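Local coordinates for protein enterochelin esterase (Salmonella enterica subsp. enterica serovar Typhimurium, PDB 3MGA) that probably hydrolyses the ester bonds of ferric enterobactin, the iron-loaded catecholate siderophore, so that the bacterium can use the iron, at residues N90-Y95 against D156-P161; V189-T194 against G234-L239; R344-A349 against L396-Q401. All blocks are in the same frame, centred on the assembly; numbering follows the deposited sequence.

The three contacts run from the N-terminal E-set domain into the esterase domain. Interaction 1 is partly buried and lies where the loop after strand 148-153 passes strand 92-100; a guanidinium stacks on an amide and grips one backbone carbonyl. Interactions 2 and 3 are buried and reach the same eight-stranded sheet of the α/β-hydrolase fold, their centres about 18 Å apart. The former pairs two antiparallel strands by regular backbone bonds, whereas the latter sets a helix end on a strand through leucine, valine and arginine. Trp-400 packs against Tyr-237 and Ala-235, joining interactions 2 and 3, and Pro-161 rests on the selenium of Met-397, joining 1 and 3.

Interaction 1 (N90-Y95 against D156-P161); sequences NWRGSY and DAPLQP
Arg-92 reaches across to Ala-157, Pro-158 and Gln-160, and its contacts change character from CB to the guanidinium. Its CB lies 4.2 Å from CB of Ala-157. CG stands anti to the backbone N (chi1 168°), and the bend at chi3 (53°) sets NE over the amide of Gln-160. CD is 3.8 Å from Gln-160 NE2 and NE is 3.2 Å from the same atom; as NE and NE2 are both donors, this is a stacking approach and not a hydrogen bond. The two flat groups meet tip to tip with planes 19° apart, while Ala-157 CB lies over the opposite face of the guanidinium, 3.6 Å from NH1. At its edge, both NH1 and NH2 point to Pro-158 O. The bond from Arg-92 NH1 to Pro-158 O, 2.9 Å long, is weak because it is strongly bent. That from Arg-92 NH2 to Pro-158 O is modelled at 2.5 Å, so short that its exact length is doubtful; the fork would help to fix the rotation of the group. Further back, Ala-157 CA directs a C-H to Asn-90 O. The stacked amide is itself held by helix 385-399: Gln-160 OE1 accepts from Arg-389 NE and NE2 donates to Leu-386 O. Arg-92 NH1 also makes a long, weak ion pair with Glu-153. Strand 92-100 runs between strands 52-57 and 148-153 of the N-terminal E-set sheet, so the contact joins an inner strand of that sheet, through the loop after strand 148-153, to helix 385-399.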
# COMPACT_ATOMS: atom_id res chain seq x y z
N ASN A 90 -8.05 -13.33 8.93
CA ASN A 90 -7.55 -11.98 9.16
C ASN A 90 -7.18 -11.22 7.88
O ASN A 90 -6.75 -10.07 7.94
CB ASN A 90 -6.32 -12.07 10.06
CG ASN A 90 -6.62 -12.70 11.42
OD1 ASN A 90 -7.65 -12.43 12.03
ND2 ASN A 90 -5.69 -13.51 11.90
N TRP A 91 -7.37 -11.86 6.73
CA TRP A 91 -7.01 -11.30 5.45
C TRP A 91 -7.88 -10.15 4.92
O TRP A 91 -9.08 -10.07 5.19
CB TRP A 91 -7.00 -12.41 4.39
CG TRP A 91 -6.54 -11.97 3.05
CD1 TRP A 91 -5.26 -11.92 2.61
CD2 TRP A 91 -7.36 -11.53 1.96
NE1 TRP A 91 -5.23 -11.46 1.31
CE2 TRP A 91 -6.51 -11.22 0.89
CE3 TRP A 91 -8.74 -11.35 1.80
CZ2 TRP A 91 -6.98 -10.74 -0.34
CZ3 TRP A 91 -9.21 -10.88 0.58
CH2 TRP A 91 -8.33 -10.58 -0.47
N ARG A 92 -7.23 -9.29 4.15
CA ARG A 92 -7.84 -8.14 3.51
C ARG A 92 -7.01 -7.84 2.27
O ARG A 92 -5.79 -7.94 2.31
CB ARG A 92 -7.87 -6.95 4.46
CG ARG A 92 -8.22 -5.59 3.86
CD ARG A 92 -8.84 -4.69 4.97
NE ARG A 92 -7.97 -4.62 6.12
CZ ARG A 92 -8.34 -4.34 7.36
NH1 ARG A 92 -9.61 -4.13 7.67
NH2 ARG A 92 -7.42 -4.31 8.31
N GLY A 93 -7.68 -7.51 1.17
CA GLY A 93 -6.95 -7.21 -0.05
C GLY A 93 -7.81 -6.74 -1.20
O GLY A 93 -9.02 -6.87 -1.18
N SER A 94 -7.13 -6.20 -2.21
CA SER A 94 -7.77 -5.70 -3.41
C SER A 94 -7.87 -6.80 -4.44
O SER A 94 -7.11 -7.78 -4.39
CB SER A 94 -6.93 -4.58 -4.03
OG SER A 94 -6.68 -3.55 -3.10
N TYR A 95 -8.79 -6.64 -5.37
CA TYR A 95 -8.93 -7.60 -6.45
C TYR A 95 -9.62 -6.92 -7.62
O TYR A 95 -10.20 -5.84 -7.47
CB TYR A 95 -9.72 -8.85 -6.02
CG TYR A 95 -11.19 -8.60 -5.79
CD1 TYR A 95 -11.66 -8.09 -4.59
CD2 TYR A 95 -12.13 -8.88 -6.78
CE1 TYR A 95 -13.01 -7.85 -4.38
CE2 TYR A 95 -13.48 -8.66 -6.58
CZ TYR A 95 -13.92 -8.14 -5.39
OH TYR A 95 -15.27 -7.91 -5.20
N ASP A 156 -12.39 -11.16 10.33
CA ASP A 156 -11.43 -10.87 11.38
C ASP A 156 -10.27 -9.98 10.94
O ASP A 156 -9.24 -9.92 11.61
CB ASP A 156 -10.93 -12.18 11.99
CG ASP A 156 -12.03 -12.93 12.74
OD1 ASP A 156 -12.84 -12.27 13.43
OD2 ASP A 156 -12.07 -14.18 12.66
N ALA A 157 -10.45 -9.28 9.82
CA ALA A 157 -9.45 -8.34 9.34
C ALA A 157 -9.36 -7.28 10.43
O ALA A 157 -10.38 -6.79 10.90
CB ALA A 157 -9.87 -7.72 8.03
N PRO A 158 -8.14 -6.91 10.85
CA PRO A 158 -8.03 -5.94 11.96
C PRO A 158 -8.62 -4.57 11.61
O PRO A 158 -8.64 -4.18 10.44
CB PRO A 158 -6.52 -5.84 12.19
CG PRO A 158 -5.94 -6.12 10.84
CD PRO A 158 -6.83 -7.18 10.24
N LEU A 159 -9.10 -3.85 12.61
CA LEU A 159 -9.66 -2.53 12.37
C LEU A 159 -8.59 -1.60 11.77
O LEU A 159 -7.40 -1.71 12.10
CB LEU A 159 -10.21 -1.92 13.67
CG LEU A 159 -11.43 -2.59 14.33
CD1 LEU A 159 -11.79 -1.86 15.65
CD2 LEU A 159 -12.63 -2.61 13.39
N GLN A 160 -9.03 -0.72 10.88
CA GLN A 160 -8.17 0.28 10.22
C GLN A 160 -8.53 1.64 10.81
O GLN A 160 -9.45 2.28 10.34
CB GLN A 160 -8.41 0.25 8.73
CG GLN A 160 -8.01 -1.07 8.14
CD GLN A 160 -7.97 -1.08 6.65
OE1 GLN A 160 -8.92 -0.67 5.98
NE2 GLN A 160 -6.89 -1.60 6.10
N PRO A 161 -7.77 2.08 11.84
CA PRO A 161 -8.07 3.32 12.56
C PRO A 161 -8.31 4.52 11.67
O PRO A 161 -7.49 4.81 10.79
CB PRO A 161 -6.81 3.54 13.42
CG PRO A 161 -6.11 2.25 13.45
CD PRO A 161 -6.41 1.60 12.14

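Interaction 2 (V189-T194 against G234-L239); sequences VWILTT and GAVYLL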
# COMPACT_ATOMS: atom_id res chain seq x y z
N VAL A 189 2.69 19.32 -3.78
CA VAL A 189 2.78 18.88 -2.40
C VAL A 189 1.47 19.32 -1.71
O VAL A 189 0.94 20.41 -2.00
CB VAL A 189 4.01 19.45 -1.67
CG1 VAL A 189 5.30 18.94 -2.32
CG2 VAL A 189 3.96 20.99 -1.64
N TRP A 190 0.93 18.47 -0.86
CA TRP A 190 -0.30 18.80 -0.16
C TRP A 190 -0.02 19.03 1.32
O TRP A 190 0.84 18.38 1.91
CB TRP A 190 -1.33 17.68 -0.31
CG TRP A 190 -1.90 17.51 -1.68
CD1 TRP A 190 -3.09 18.01 -2.13
CD2 TRP A 190 -1.35 16.76 -2.77
NE1 TRP A 190 -3.32 17.61 -3.43
CE2 TRP A 190 -2.25 16.86 -3.85
CE3 TRP A 190 -0.18 16.02 -2.94
CZ2 TRP A 190 -2.02 16.25 -5.07
CZ3 TRP A 190 0.06 15.42 -4.16
CH2 TRP A 190 -0.86 15.53 -5.21
N ILE A 191 -0.74 19.96 1.93
CA ILE A 191 -0.54 20.26 3.33
C ILE A 191 -1.84 20.19 4.10
O ILE A 191 -2.78 20.90 3.79
CB ILE A 191 0.04 21.67 3.53
CG1 ILE A 191 1.38 21.82 2.82
CG2 ILE A 191 0.24 21.96 5.02
CD1 ILE A 191 1.98 23.23 2.96
N LEU A 192 -1.88 19.35 5.12
CA LEU A 192 -3.05 19.25 5.98
C LEU A 192 -2.60 19.50 7.42
O LEU A 192 -1.60 18.96 7.85
CB LEU A 192 -3.70 17.87 5.92
CG LEU A 192 -4.88 17.69 6.88
CD1 LEU A 192 -6.05 18.53 6.40
CD2 LEU A 192 -5.29 16.22 6.98
N THR A 193 -3.34 20.34 8.14
CA THR A 193 -3.05 20.62 9.54
C THR A 193 -4.27 20.13 10.32
O THR A 193 -5.40 20.33 9.88
CB THR A 193 -2.84 22.12 9.80
OG1 THR A 193 -4.05 22.83 9.52
CG2 THR A 193 -1.72 22.67 8.95
N THR A 194 -4.05 19.51 11.47
CA THR A 194 -5.16 18.99 12.27
C THR A 194 -5.22 19.55 13.69
O THR A 194 -5.84 18.97 14.58
CB THR A 194 -5.11 17.45 12.33
OG1 THR A 194 -3.91 17.01 12.99
CG2 THR A 194 -5.17 16.87 10.93
N GLY A 234 -2.45 17.01 17.21
CA GLY A 234 -2.64 17.97 16.13
C GLY A 234 -1.30 18.02 15.42
O GLY A 234 -0.27 18.25 16.05
N ALA A 235 -1.30 17.79 14.11
CA ALA A 235 -0.05 17.74 13.36
C ALA A 235 -0.11 18.50 12.05
O ALA A 235 -1.11 19.13 11.74
CB ALA A 235 0.31 16.27 13.08
N VAL A 236 0.99 18.42 11.32
CA VAL A 236 1.14 19.03 10.00
C VAL A 236 1.52 17.90 9.07
O VAL A 236 2.59 17.32 9.22
CB VAL A 236 2.28 20.09 9.99
CG1 VAL A 236 2.58 20.57 8.55
CG2 VAL A 236 1.92 21.26 10.91
N TYR A 237 0.65 17.59 8.11
CA TYR A 237 0.89 16.51 7.16
C TYR A 237 1.33 17.02 5.78
O TYR A 237 0.66 17.85 5.19
CB TYR A 237 -0.36 15.66 7.01
CG TYR A 237 -0.78 14.97 8.29
CD1 TYR A 237 -0.28 13.72 8.63
CD2 TYR A 237 -1.66 15.58 9.17
CE1 TYR A 237 -0.66 13.09 9.80
CE2 TYR A 237 -2.04 14.95 10.34
CZ TYR A 237 -1.53 13.71 10.65
OH TYR A 237 -1.91 13.10 11.82
N LEU A 238 2.45 16.49 5.27
CA LEU A 238 2.98 16.87 3.98
C LEU A 238 2.99 15.69 2.99
O LEU A 238 3.76 14.75 3.14
CB LEU A 238 4.40 17.38 4.16
CG LEU A 238 5.13 17.89 2.93
CD1 LEU A 238 4.34 19.03 2.29
CD2 LEU A 238 6.52 18.34 3.33
N LEU A 239 2.12 15.74 1.99
CA LEU A 239 2.08 14.67 0.99
C LEU A 239 2.85 15.11 -0.23
O LEU A 239 2.55 16.15 -0.81
CB LEU A 239 0.64 14.31 0.61
CG LEU A 239 -0.15 13.47 1.61
CD1 LEU A 239 -0.17 14.06 3.01
CD2 LEU A 239 -1.56 13.29 1.08
O HOH W 1 -3.32 14.60 13.44
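Trp-190 and Tyr-237 meet the opposite segment by their ring edges. Leu-239 O lies in the plane of the indole, 3.5 Å from CE3 of Trp-190, and the phenol ring of Tyr-237 has Leu-192 O near its plane and Thr-194 CG2 3.7 Å from CE2. Beyond the strand pair, Ala-214 and Glu-215 of helix 210-216 touch Trp-190, and Leu-223 of helix 220-228 touches Tyr-237. A water, also in the phenol plane, joins Tyr-237 OH at 2.6 Å to Thr-194 OG1.

The strands run antiparallel, 163° between directions. Trp-190 with Leu-239 and Leu-192 with Tyr-237 are hydrogen-bonded pairs, the bond from Tyr-237 N to Leu-192 O being nearly straight at 2.6 Å. Ile-191 with Leu-238 and Thr-193 with Val-236 are non-hydrogen-bonded pairs. Trp-190, Leu-192, Tyr-237 and Leu-239 share one face of the sheet; Ile-191, Thr-193, Val-236 and Leu-238 share the other, where Leu-238 CD1 comes 4.1 Å from Ile-191 CG1.

At the end of the pairing Thr-194 N donates to Ala-235 O, but Ala-235 N turns to a side chain: Thr-194 OG1, placed between backbone N and carbonyl carbon (chi1 63°), accepts it at 2.9 Å. The chemistry implies a buried strand pair whose polar groups are matched in the backbone, with a hydroxyl standing in for a carbonyl where the regular strand stops.

Interaction 3 (R344-A349 against L396-Q401); sequences RIVLEA and LMLLWQ
Arg-344 and Val-346, two residues apart on one strand, hold the end of a helix at Leu-398 and Leu-399. The arginine leaves the backbone in an unusual conformation: chi1 is -30° and chi3 is -16°, both off the staggered positions, and the latter bends the chain so that NE comes round to the helix end. NE donates to Leu-399 O at 3.2 Å, from a position tilted out of that carbonyl's plane. NH2 donates to Leu-398 O at 2.9 Å, with the oxygen almost in the guanidinium plane. Gln-401 N reaches the same oxygen from the opposite face of its carbonyl plane, so two donors grip it. The positive group thus meets the carbonyl end of the helix, where it would be expected to offset the helix dipole.

Leu-399 CD2 touches both Arg-344 O, at 3.4 Å, and Val-346 CG2, at 3.6 Å. Val-346 CG2 stands anti to its carbonyl carbon, and this branch also meets Leu-398 CB at 4.0 Å. Strand 344-350 lies between strands 308-312 and 373-379; helix 385-399 packs over all three, Leu-399 also touching Leu-310 and Leu-398 touching Arg-377, while Ile-345 turns to helix 354-367.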
# COMPACT_ATOMS: atom_id res chain seq x y z
N ARG A 344 12.90 5.76 15.85
CA ARG A 344 11.77 4.92 16.23
C ARG A 344 11.35 4.40 14.85
O ARG A 344 11.12 5.18 13.94
CB ARG A 344 10.65 5.70 16.92
CG ARG A 344 11.13 6.92 17.71
CD ARG A 344 10.24 7.31 18.92
NE ARG A 344 8.90 6.71 18.95
CZ ARG A 344 8.53 5.76 19.82
NH1 ARG A 344 9.37 5.34 20.77
NH2 ARG A 344 7.30 5.26 19.78
N ILE A 345 11.30 3.08 14.68
CA ILE A 345 10.98 2.53 13.37
C ILE A 345 9.84 1.53 13.38
O ILE A 345 9.83 0.60 14.18
CB ILE A 345 12.23 1.82 12.77
CG1 ILE A 345 13.45 2.75 12.80
CG2 ILE A 345 11.96 1.37 11.37
CD1 ILE A 345 14.70 2.12 12.25
N VAL A 346 8.86 1.76 12.51
CA VAL A 346 7.75 0.86 12.32
C VAL A 346 8.10 0.16 11.01
O VAL A 346 8.29 0.81 9.98
CB VAL A 346 6.40 1.57 12.21
CG1 VAL A 346 5.32 0.58 11.75
CG2 VAL A 346 6.02 2.23 13.53
N LEU A 347 8.22 -1.15 11.06
CA LEU A 347 8.60 -1.91 9.90
C LEU A 347 7.48 -2.90 9.64
O LEU A 347 7.28 -3.86 10.39
CB LEU A 347 9.95 -2.58 10.17
CG LEU A 347 10.81 -3.04 9.00
CD1 LEU A 347 11.08 -1.90 8.04
CD2 LEU A 347 12.11 -3.62 9.53
N GLU A 348 6.70 -2.63 8.59
CA GLU A 348 5.56 -3.45 8.23
C GLU A 348 5.76 -4.15 6.90
O GLU A 348 6.37 -3.60 5.97
CB GLU A 348 4.30 -2.60 8.18
CG GLU A 348 3.12 -3.27 7.50
CD GLU A 348 1.96 -2.32 7.31
OE1 GLU A 348 1.57 -1.67 8.30
OE2 GLU A 348 1.44 -2.24 6.17
N ALA A 349 5.23 -5.36 6.81
CA ALA A 349 5.30 -6.19 5.60
C ALA A 349 4.26 -7.30 5.71
O ALA A 349 3.96 -7.77 6.81
CB ALA A 349 6.68 -6.76 5.43
N LEU A 396 1.47 5.75 12.59
CA LEU A 396 1.61 7.10 13.14
C LEU A 396 1.32 7.08 14.64
O LEU A 396 1.97 7.79 15.42
CB LEU A 396 0.66 8.07 12.42
CG LEU A 396 1.02 8.38 10.97
CD1 LEU A 396 -0.18 8.94 10.21
CD2 LEU A 396 2.23 9.35 10.90
N MSE A 397 0.37 6.25 15.05
CA MSE A 397 0.01 6.11 16.48
C MSE A 397 1.18 5.48 17.25
O MSE A 397 1.47 5.88 18.37
CB MSE A 397 -1.28 5.30 16.64
CG MSE A 397 -2.51 6.01 16.08
SE MSE A 397 -4.14 4.91 15.99
CE MSE A 397 -4.31 4.50 17.88
N LEU A 398 1.85 4.51 16.64
CA LEU A 398 3.00 3.89 17.27
C LEU A 398 4.17 4.86 17.33
O LEU A 398 4.74 5.08 18.40
CB LEU A 398 3.44 2.64 16.50
CG LEU A 398 2.45 1.50 16.60
CD1 LEU A 398 2.92 0.29 15.76
CD2 LEU A 398 2.26 1.12 18.08
N LEU A 399 4.51 5.45 16.19
CA LEU A 399 5.61 6.41 16.16
C LEU A 399 5.39 7.61 17.09
O LEU A 399 6.34 8.14 17.64
CB LEU A 399 5.87 6.88 14.73
CG LEU A 399 6.40 5.79 13.81
CD1 LEU A 399 6.49 6.28 12.37
CD2 LEU A 399 7.76 5.29 14.31
N TRP A 400 4.13 8.03 17.27
CA TRP A 400 3.84 9.16 18.15
C TRP A 400 3.24 8.76 19.48
O TRP A 400 2.73 9.60 20.21
CB TRP A 400 2.89 10.17 17.48
CG TRP A 400 3.48 10.97 16.39
CD1 TRP A 400 4.72 11.53 16.36
CD2 TRP A 400 2.81 11.45 15.23
NE1 TRP A 400 4.89 12.26 15.22
CE2 TRP A 400 3.72 12.24 14.51
CE3 TRP A 400 1.52 11.27 14.72
CZ2 TRP A 400 3.39 12.85 13.31
CZ3 TRP A 400 1.19 11.86 13.53
CH2 TRP A 400 2.12 12.65 12.83
N GLN A 401 3.33 7.47 19.81
CA GLN A 401 2.78 6.98 21.08
C GLN A 401 3.19 7.81 22.30
O GLN A 401 2.35 8.07 23.15
CB GLN A 401 3.14 5.51 21.29
CG GLN A 401 2.34 4.84 22.39
CD GLN A 401 2.69 3.36 22.52
OE1 GLN A 401 1.83 2.50 22.33
NE2 GLN A 401 3.95 3.07 22.80